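Long-range contacts in chromosome-partitioning ATPase Soj (Thermus thermophilus, PDB 1WCV), which hydrolyses ATP, binds double-stranded DNA cooperatively as nucleoprotein filaments in an ATP-dependent manner, and is probably involved in chromosome partitioning: residues 37-43 with 112-118; 77-81 with 221-225. All blocks are in the same frame, centred on the assembly; numbering follows the deposited sequence.

Contact 1 and contact 2 share one β-sheet: strand 38-42 lies between 114-118, its partner in contact 1, and 80-83, whose start belongs to contact 2. Their centres are 13 Å apart, and H81 joins them twice, through its backbone (L40 N to H81 O, 2.7 Å) and its ring (Y112 OH to H81 ND1, 2.7 Å). Contact 1 reaches the nucleotide site directly, since the D118 side chain lies about 3 Å from those of K20, which binds ATP, and T21, which also binds Mg2+. Contact 2 is farther off, with the T221 side chain about 9 Å from that of T22. Helix 18-33, which begins within the P-loop, packs on both contacts.

Contact 1: residues 37-43 with 112-118; sequences RVLLVDL and YDLVLLD
The D113 carboxylate closes the N-terminal end of this parallel strand pair from the P-loop NTPase core: D113 OD2 accepts R37 N at 2.8 Å and forms a salt bridge with R37 NH2 at 3.2 Å. R37 O receives both D113 N (2.9 Å) and L114 N (3.2 Å), because D113, with helical backbone angles (-82/-43), is one residue extra before the register settles. Strands 38-42 and 114-118 then run 4.7 Å apart at 16°, V38 level with L114 and D42 with D118. The hydrogen bonds alternate: L39 N to L114 O (3.0 Å), L116 N to L39 O (2.8 Å), V41 N to L116 O (2.8 Å), D118 N to V41 O (2.9 Å) and L43 N to D118 O (3.0 Å).

In ParA proteins these strands carry the Walker A' and Walker B motifs, ending in aspartates. D118 salt-bridges K20 and hydrogen-bonds T21, while D42 bonds T50; a carboxylate suits such cationic and hydroxyl partners. Water 1 spans D42 OD1 (2.7 Å) and D118 OD2 (2.6 Å).

Branched aliphatic residues fill both faces. V38, L40, L114 and L116 share the aspartates' face, where helix 18-33 packs and L40 CD1 meets L116 CB at 3.7 Å. Opposite, V41 CB touches L117 CD2 (3.7 Å), and L39 (chi1 t, chi2 p) sets CB over the Y112 ring (chi1 m), 3.6 Å from its centroid, a CH-pi contact.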
ATOM      1  N   ARG A  37     -10.127 -18.399 -11.155  1.00 30.52           N
ATOM      2  CA  ARG A  37     -10.152 -19.828 -10.849  1.00 28.80           C
ATOM      3  C   ARG A  37      -8.761 -20.033 -10.267  1.00 26.56           C
ATOM      4  O   ARG A  37      -7.766 -19.865 -10.968  1.00 25.99           O
ATOM      5  CB  ARG A  37     -10.294 -20.676 -12.113  1.00 34.78           C
ATOM      6  CG  ARG A  37     -11.535 -20.400 -12.940  1.00 44.30           C
ATOM      7  CD  ARG A  37     -11.743 -21.508 -13.959  1.00 50.89           C
ATOM      8  NE  ARG A  37     -12.502 -21.052 -15.117  1.00 60.02           N
ATOM      9  CZ  ARG A  37     -12.031 -20.208 -16.029  1.00 63.05           C
ATOM     10  NH1 ARG A  37     -12.788 -19.842 -17.053  1.00 65.27           N
ATOM     11  NH2 ARG A  37     -10.798 -19.737 -15.920  1.00 64.11           N
ATOM     12  N   VAL A  38      -8.691 -20.399  -8.995  1.00 21.71           N
ATOM     13  CA  VAL A  38      -7.403 -20.548  -8.337  1.00 22.44           C
ATOM     14  C   VAL A  38      -7.110 -21.903  -7.721  1.00 20.41           C
ATOM     15  O   VAL A  38      -7.961 -22.508  -7.072  1.00 19.99           O
ATOM     16  CB  VAL A  38      -7.263 -19.480  -7.232  1.00 19.97           C
ATOM     17  CG1 VAL A  38      -5.950 -19.654  -6.475  1.00 21.87           C
ATOM     18  CG2 VAL A  38      -7.364 -18.094  -7.846  1.00 22.76           C
ATOM     19  N   LEU A  39      -5.877 -22.356  -7.920  1.00 21.12           N
ATOM     20  CA  LEU A  39      -5.412 -23.610  -7.356  1.00 20.22           C
ATOM     21  C   LEU A  39      -4.267 -23.299  -6.392  1.00 19.43           C
ATOM     22  O   LEU A  39      -3.308 -22.626  -6.759  1.00 21.20           O
ATOM     23  CB  LEU A  39      -4.896 -24.544  -8.452  1.00 23.88           C
ATOM     24  CG  LEU A  39      -4.225 -25.817  -7.930  1.00 23.13           C
ATOM     25  CD1 LEU A  39      -5.229 -26.655  -7.149  1.00 24.74           C
ATOM     26  CD2 LEU A  39      -3.664 -26.604  -9.097  1.00 26.61           C
ATOM     27  N   LEU A  40      -4.395 -23.755  -5.154  1.00 18.42           N
ATOM     28  CA  LEU A  40      -3.342 -23.566  -4.165  1.00 17.59           C
ATOM     29  C   LEU A  40      -2.742 -24.943  -3.961  1.00 20.70           C
ATOM     30  O   LEU A  40      -3.460 -25.897  -3.657  1.00 19.15           O
ATOM     31  CB  LEU A  40      -3.898 -23.060  -2.834  1.00 18.51           C
ATOM     32  CG  LEU A  40      -2.901 -22.989  -1.669  1.00 18.07           C
ATOM     33  CD1 LEU A  40      -1.776 -22.018  -2.007  1.00 20.28           C
ATOM     34  CD2 LEU A  40      -3.617 -22.555  -0.394  1.00 15.36           C
ATOM     35  N   VAL A  41      -1.428 -25.043  -4.139  1.00 18.72           N
ATOM     36  CA  VAL A  41      -0.728 -26.306  -3.969  1.00 19.00           C
ATOM     37  C   VAL A  41       0.182 -26.242  -2.753  1.00 21.12           C
ATOM     38  O   VAL A  41       1.074 -25.392  -2.679  1.00 20.09           O
ATOM     39  CB  VAL A  41       0.134 -26.634  -5.207  1.00 20.12           C
ATOM     40  CG1 VAL A  41       0.788 -27.991  -5.034  1.00 21.91           C
ATOM     41  CG2 VAL A  41      -0.718 -26.599  -6.472  1.00 20.05           C
ATOM     42  N   ASP A  42      -0.058 -27.128  -1.794  1.00 20.29           N
ATOM     43  CA  ASP A  42       0.762 -27.192  -0.593  1.00 20.35           C
ATOM     44  C   ASP A  42       1.947 -28.093  -0.932  1.00 22.97           C
ATOM     45  O   ASP A  42       1.777 -29.298  -1.133  1.00 23.08           O
ATOM     46  CB  ASP A  42      -0.029 -27.799   0.570  1.00 19.96           C
ATOM     47  CG  ASP A  42       0.682 -27.641   1.906  1.00 20.94           C
ATOM     48  OD1 ASP A  42       1.881 -27.285   1.905  1.00 20.33           O
ATOM     49  OD2 ASP A  42       0.050 -27.876   2.961  1.00 22.23           O
ATOM     50  N   LEU A  43       3.139 -27.511  -1.014  1.00 20.33           N
ATOM     51  CA  LEU A  43       4.330 -28.290  -1.340  1.00 23.45           C
ATOM     52  C   LEU A  43       5.203 -28.559  -0.120  1.00 23.64           C
ATOM     53  O   LEU A  43       6.315 -29.075  -0.246  1.00 23.98           O
ATOM     54  CB  LEU A  43       5.158 -27.571  -2.411  1.00 21.60           C
ATOM     55  CG  LEU A  43       4.539 -27.454  -3.804  1.00 23.04           C
ATOM     56  CD1 LEU A  43       5.442 -26.623  -4.706  1.00 20.81           C
ATOM     57  CD2 LEU A  43       4.348 -28.848  -4.388  1.00 25.19           C
ATOM     58  N   TYR A 112      -6.871 -23.486 -14.736  1.00 34.83           N
ATOM     59  CA  TYR A 112      -6.902 -22.407 -13.755  1.00 30.88           C
ATOM     60  C   TYR A 112      -6.321 -21.101 -14.288  1.00 29.47           C
ATOM     61  O   TYR A 112      -5.503 -21.096 -15.206  1.00 29.13           O
ATOM     62  CB  TYR A 112      -6.133 -22.827 -12.498  1.00 31.13           C
ATOM     63  CG  TYR A 112      -6.744 -23.996 -11.762  1.00 31.42           C
ATOM     64  CD1 TYR A 112      -7.856 -23.823 -10.942  1.00 31.48           C
ATOM     65  CD2 TYR A 112      -6.229 -25.287 -11.909  1.00 31.40           C
ATOM     66  CE1 TYR A 112      -8.442 -24.901 -10.287  1.00 29.39           C
ATOM     67  CE2 TYR A 112      -6.807 -26.375 -11.258  1.00 30.21           C
ATOM     68  CZ  TYR A 112      -7.914 -26.174 -10.449  1.00 31.71           C
ATOM     69  OH  TYR A 112      -8.497 -27.240  -9.805  1.00 29.38           O
ATOM     70  N   ASP A 113      -6.769 -19.991 -13.712  1.00 24.73           N
ATOM     71  CA  ASP A 113      -6.261 -18.680 -14.090  1.00 26.11           C
ATOM     72  C   ASP A 113      -4.946 -18.471 -13.346  1.00 22.85           C
ATOM     73  O   ASP A 113      -3.969 -17.994 -13.913  1.00 24.04           O
ATOM     74  CB  ASP A 113      -7.232 -17.574 -13.672  1.00 28.07           C
ATOM     75  CG  ASP A 113      -8.518 -17.593 -14.462  1.00 30.09           C
ATOM     76  OD1 ASP A 113      -8.442 -17.522 -15.705  1.00 31.52           O
ATOM     77  OD2 ASP A 113      -9.598 -17.672 -13.837  1.00 31.04           O
ATOM     78  N   LEU A 114      -4.942 -18.842 -12.067  1.00 24.12           N
ATOM     79  CA  LEU A 114      -3.769 -18.681 -11.213  1.00 22.51           C
ATOM     80  C   LEU A 114      -3.489 -19.900 -10.338  1.00 22.02           C
ATOM     81  O   LEU A 114      -4.405 -20.519  -9.788  1.00 23.29           O
ATOM     82  CB  LEU A 114      -3.954 -17.465 -10.305  1.00 20.07           C
ATOM     83  CG  LEU A 114      -4.248 -16.123 -10.973  1.00 25.71           C
ATOM     84  CD1 LEU A 114      -4.714 -15.139  -9.920  1.00 21.33           C
ATOM     85  CD2 LEU A 114      -3.010 -15.607 -11.689  1.00 25.76           C
ATOM     86  N   VAL A 115      -2.209 -20.227 -10.201  1.00 18.95           N
ATOM     87  CA  VAL A 115      -1.783 -21.358  -9.390  1.00 19.12           C
ATOM     88  C   VAL A 115      -0.761 -20.870  -8.365  1.00 15.73           C
ATOM     89  O   VAL A 115       0.276 -20.329  -8.737  1.00 19.52           O
ATOM     90  CB  VAL A 115      -1.127 -22.445 -10.262  1.00 17.30           C
ATOM     91  CG1 VAL A 115      -0.816 -23.674  -9.409  1.00 19.99           C
ATOM     92  CG2 VAL A 115      -2.050 -22.804 -11.423  1.00 19.95           C
ATOM     93  N   LEU A 116      -1.073 -21.036  -7.085  1.00 14.07           N
ATOM     94  CA  LEU A 116      -0.167 -20.609  -6.013  1.00 14.33           C
ATOM     95  C   LEU A 116       0.530 -21.828  -5.432  1.00 16.05           C
ATOM     96  O   LEU A 116      -0.116 -22.815  -5.096  1.00 17.58           O
ATOM     97  CB  LEU A 116      -0.942 -19.881  -4.904  1.00 18.36           C
ATOM     98  CG  LEU A 116      -1.288 -18.402  -5.130  1.00 19.67           C
ATOM     99  CD1 LEU A 116      -1.989 -18.210  -6.463  1.00 21.95           C
ATOM    100  CD2 LEU A 116      -2.177 -17.913  -3.989  1.00 19.12           C
ATOM    101  N   LEU A 117       1.852 -21.757  -5.312  1.00 15.49           N
ATOM    102  CA  LEU A 117       2.619 -22.877  -4.772  1.00 16.28           C
ATOM    103  C   LEU A 117       3.246 -22.496  -3.442  1.00 16.90           C
ATOM    104  O   LEU A 117       4.170 -21.692  -3.413  1.00 18.23           O
ATOM    105  CB  LEU A 117       3.729 -23.261  -5.747  1.00 15.93           C
ATOM    106  CG  LEU A 117       3.347 -23.462  -7.211  1.00 18.62           C
ATOM    107  CD1 LEU A 117       4.612 -23.549  -8.054  1.00 23.35           C
ATOM    108  CD2 LEU A 117       2.496 -24.721  -7.354  1.00 22.19           C
ATOM    109  N   ASP A 118       2.748 -23.066  -2.349  1.00 18.86           N
ATOM    110  CA  ASP A 118       3.297 -22.771  -1.029  1.00 17.80           C
ATOM    111  C   ASP A 118       4.515 -23.657  -0.809  1.00 17.64           C
ATOM    112  O   ASP A 118       4.390 -24.806  -0.395  1.00 17.10           O
ATOM    113  CB  ASP A 118       2.249 -23.015   0.058  1.00 17.54           C
ATOM    114  CG  ASP A 118       2.686 -22.489   1.411  1.00 20.59           C
ATOM    115  OD1 ASP A 118       3.522 -21.554   1.443  1.00 23.09           O
ATOM    116  OD2 ASP A 118       2.193 -22.991   2.445  1.00 24.34           O
TER
HETATM  117  O   HOH W   1       2.326 -25.299   3.638  1.00 21.78           O

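Contact 2: residues 77-81 with 221-225; sequences VDGFH and TIAQH
D78, at the tip of a two-residue β-hairpin, meets T221 and Q224 at the start of helix 222-225. A type I' turn from V77 to F80 shapes the hairpin, closed by V77 N to F80 O (2.8 Å) and F80 N to V77 O (2.7 Å). Its corners, D78 (36/45) and G79 (88/-5), have positive phi; aspartate tolerates the first, and the second calls for glycine. D78 takes chi1 t and points toward the helix, its CA 7.4 Å from that of T221.

T221 is the N-cap. With chi1 p, its OG1 donates to D78 OD1 (2.6 Å) and accepts from Q224 N (3.2 Å). Q224 OE1 in return accepts T221 N (3.0 Å), completing a capping box. Threonine suits this post because its hydroxyl can donate and accept at once. Q224 CG packs 3.6 Å from D78 OD2, and water 2 donates to that oxygen (2.7 Å), with a weak bond from Q224 NE2 (3.2 Å).

T221 CG2 approaches the edge of the F80 ring at CE1 (4.3 Å). Thus the hairpin of strands 75-77 and 80-83 abuts the short helix 222-225, and both rest on helix 18-33, where R33 salt-bridges D78 and N26 accepts the amide of I222.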
ATOM      1  N   VAL A  77     -12.298 -25.446  -1.453  1.00 32.13           N
ATOM      2  CA  VAL A  77     -12.285 -24.743  -0.182  1.00 29.79           C
ATOM      3  C   VAL A  77     -12.349 -23.235  -0.383  1.00 29.00           C
ATOM      4  O   VAL A  77     -11.656 -22.678  -1.239  1.00 25.64           O
ATOM      5  CB  VAL A  77     -11.018 -25.091   0.629  1.00 33.84           C
ATOM      6  CG1 VAL A  77      -9.773 -24.715  -0.162  1.00 33.37           C
ATOM      7  CG2 VAL A  77     -11.042 -24.374   1.971  1.00 34.79           C
ATOM      8  N   ASP A  78     -13.196 -22.591   0.418  1.00 28.27           N
ATOM      9  CA  ASP A  78     -13.398 -21.146   0.391  1.00 27.17           C
ATOM     10  C   ASP A  78     -13.337 -20.508  -0.994  1.00 26.76           C
ATOM     11  O   ASP A  78     -12.691 -19.473  -1.179  1.00 26.24           O
ATOM     12  CB  ASP A  78     -12.386 -20.448   1.305  1.00 28.92           C
ATOM     13  CG  ASP A  78     -12.726 -18.983   1.537  1.00 30.31           C
ATOM     14  OD1 ASP A  78     -11.807 -18.185   1.821  1.00 28.32           O
ATOM     15  OD2 ASP A  78     -13.922 -18.631   1.440  1.00 29.99           O
ATOM     16  N   GLY A  79     -13.997 -21.121  -1.966  1.00 24.31           N
ATOM     17  CA  GLY A  79     -14.011 -20.553  -3.301  1.00 24.96           C
ATOM     18  C   GLY A  79     -12.881 -20.934  -4.241  1.00 22.17           C
ATOM     19  O   GLY A  79     -12.890 -20.524  -5.398  1.00 22.06           O
ATOM     20  N   PHE A  80     -11.896 -21.687  -3.761  1.00 23.52           N
ATOM     21  CA  PHE A  80     -10.808 -22.114  -4.638  1.00 22.32           C
ATOM     22  C   PHE A  80     -10.514 -23.599  -4.471  1.00 25.37           C
ATOM     23  O   PHE A  80     -11.210 -24.294  -3.736  1.00 24.63           O
ATOM     24  CB  PHE A  80      -9.529 -21.292  -4.398  1.00 21.66           C
ATOM     25  CG  PHE A  80      -9.034 -21.309  -2.976  1.00 20.49           C
ATOM     26  CD1 PHE A  80      -9.568 -20.443  -2.027  1.00 20.41           C
ATOM     27  CD2 PHE A  80      -8.009 -22.173  -2.592  1.00 18.12           C
ATOM     28  CE1 PHE A  80      -9.093 -20.433  -0.718  1.00 18.25           C
ATOM     29  CE2 PHE A  80      -7.525 -22.173  -1.285  1.00 19.04           C
ATOM     30  CZ  PHE A  80      -8.064 -21.303  -0.344  1.00 20.87           C
ATOM     31  N   HIS A  81      -9.495 -24.089  -5.168  1.00 25.07           N
ATOM     32  CA  HIS A  81      -9.134 -25.498  -5.076  1.00 28.01           C
ATOM     33  C   HIS A  81      -7.762 -25.696  -4.447  1.00 26.79           C
ATOM     34  O   HIS A  81      -6.819 -24.975  -4.760  1.00 26.59           O
ATOM     35  CB  HIS A  81      -9.156 -26.145  -6.464  1.00 32.73           C
ATOM     36  CG  HIS A  81     -10.527 -26.275  -7.054  1.00 39.46           C
ATOM     37  ND1 HIS A  81     -10.745 -26.757  -8.327  1.00 41.73           N
ATOM     38  CD2 HIS A  81     -11.749 -25.993  -6.544  1.00 42.99           C
ATOM     39  CE1 HIS A  81     -12.044 -26.766  -8.574  1.00 45.22           C
ATOM     40  NE2 HIS A  81     -12.675 -26.308  -7.509  1.00 43.19           N
ATOM     41  N   THR A 221      -9.894 -19.366   6.317  1.00 18.05           N
ATOM     42  CA  THR A 221      -9.167 -18.232   5.751  1.00 16.60           C
ATOM     43  C   THR A 221      -9.595 -17.020   6.569  1.00 17.66           C
ATOM     44  O   THR A 221     -10.600 -17.068   7.271  1.00 15.67           O
ATOM     45  CB  THR A 221      -9.549 -17.982   4.288  1.00 15.39           C
ATOM     46  OG1 THR A 221     -10.930 -17.604   4.216  1.00 17.72           O
ATOM     47  CG2 THR A 221      -9.306 -19.237   3.446  1.00 17.75           C
ATOM     48  N   ILE A 222      -8.841 -15.931   6.495  1.00 13.77           N
ATOM     49  CA  ILE A 222      -9.219 -14.754   7.263  1.00 14.14           C
ATOM     50  C   ILE A 222     -10.540 -14.176   6.736  1.00 15.08           C
ATOM     51  O   ILE A 222     -11.280 -13.514   7.465  1.00 15.77           O
ATOM     52  CB  ILE A 222      -8.105 -13.679   7.230  1.00 13.47           C
ATOM     53  CG1 ILE A 222      -8.389 -12.606   8.280  1.00 14.52           C
ATOM     54  CG2 ILE A 222      -8.000 -13.056   5.843  1.00 16.67           C
ATOM     55  CD1 ILE A 222      -8.369 -13.124   9.697  1.00 15.54           C
ATOM     56  N   ALA A 223     -10.842 -14.430   5.470  1.00 13.96           N
ATOM     57  CA  ALA A 223     -12.097 -13.939   4.906  1.00 15.43           C
ATOM     58  C   ALA A 223     -13.273 -14.664   5.575  1.00 19.65           C
ATOM     59  O   ALA A 223     -14.347 -14.083   5.769  1.00 20.14           O
ATOM     60  CB  ALA A 223     -12.122 -14.167   3.404  1.00 16.87           C
ATOM     61  N   GLN A 224     -13.067 -15.931   5.922  1.00 19.08           N
ATOM     62  CA  GLN A 224     -14.110 -16.725   6.575  1.00 17.69           C
ATOM     63  C   GLN A 224     -14.162 -16.433   8.066  1.00 17.71           C
ATOM     64  O   GLN A 224     -15.238 -16.304   8.645  1.00 22.16           O
ATOM     65  CB  GLN A 224     -13.855 -18.230   6.405  1.00 16.13           C
ATOM     66  CG  GLN A 224     -13.977 -18.766   4.994  1.00 16.01           C
ATOM     67  CD  GLN A 224     -13.539 -20.218   4.897  1.00 23.78           C
ATOM     68  OE1 GLN A 224     -12.394 -20.558   5.206  1.00 22.32           O
ATOM     69  NE2 GLN A 224     -14.452 -21.081   4.466  1.00 25.07           N
ATOM     70  N   HIS A 225     -12.989 -16.321   8.678  1.00 15.32           N
ATOM     71  CA  HIS A 225     -12.880 -16.095  10.119  1.00 16.43           C
ATOM     72  C   HIS A 225     -13.194 -14.697  10.655  1.00 17.73           C
ATOM     73  O   HIS A 225     -13.876 -14.549  11.670  1.00 16.32           O
ATOM     74  CB  HIS A 225     -11.474 -16.496  10.574  1.00 19.00           C
ATOM     75  CG  HIS A 225     -11.290 -16.474  12.058  1.00 21.20           C
ATOM     76  ND1 HIS A 225     -12.002 -17.294  12.907  1.00 20.91           N
ATOM     77  CD2 HIS A 225     -10.474 -15.735  12.846  1.00 20.08           C
ATOM     78  CE1 HIS A 225     -11.632 -17.061  14.152  1.00 16.47           C
ATOM     79  NE2 HIS A 225     -10.705 -16.119  14.144  1.00 22.16           N
TER
HETATM   80  O   HOH W   2     -16.316 -19.728   2.214  1.00 29.35           O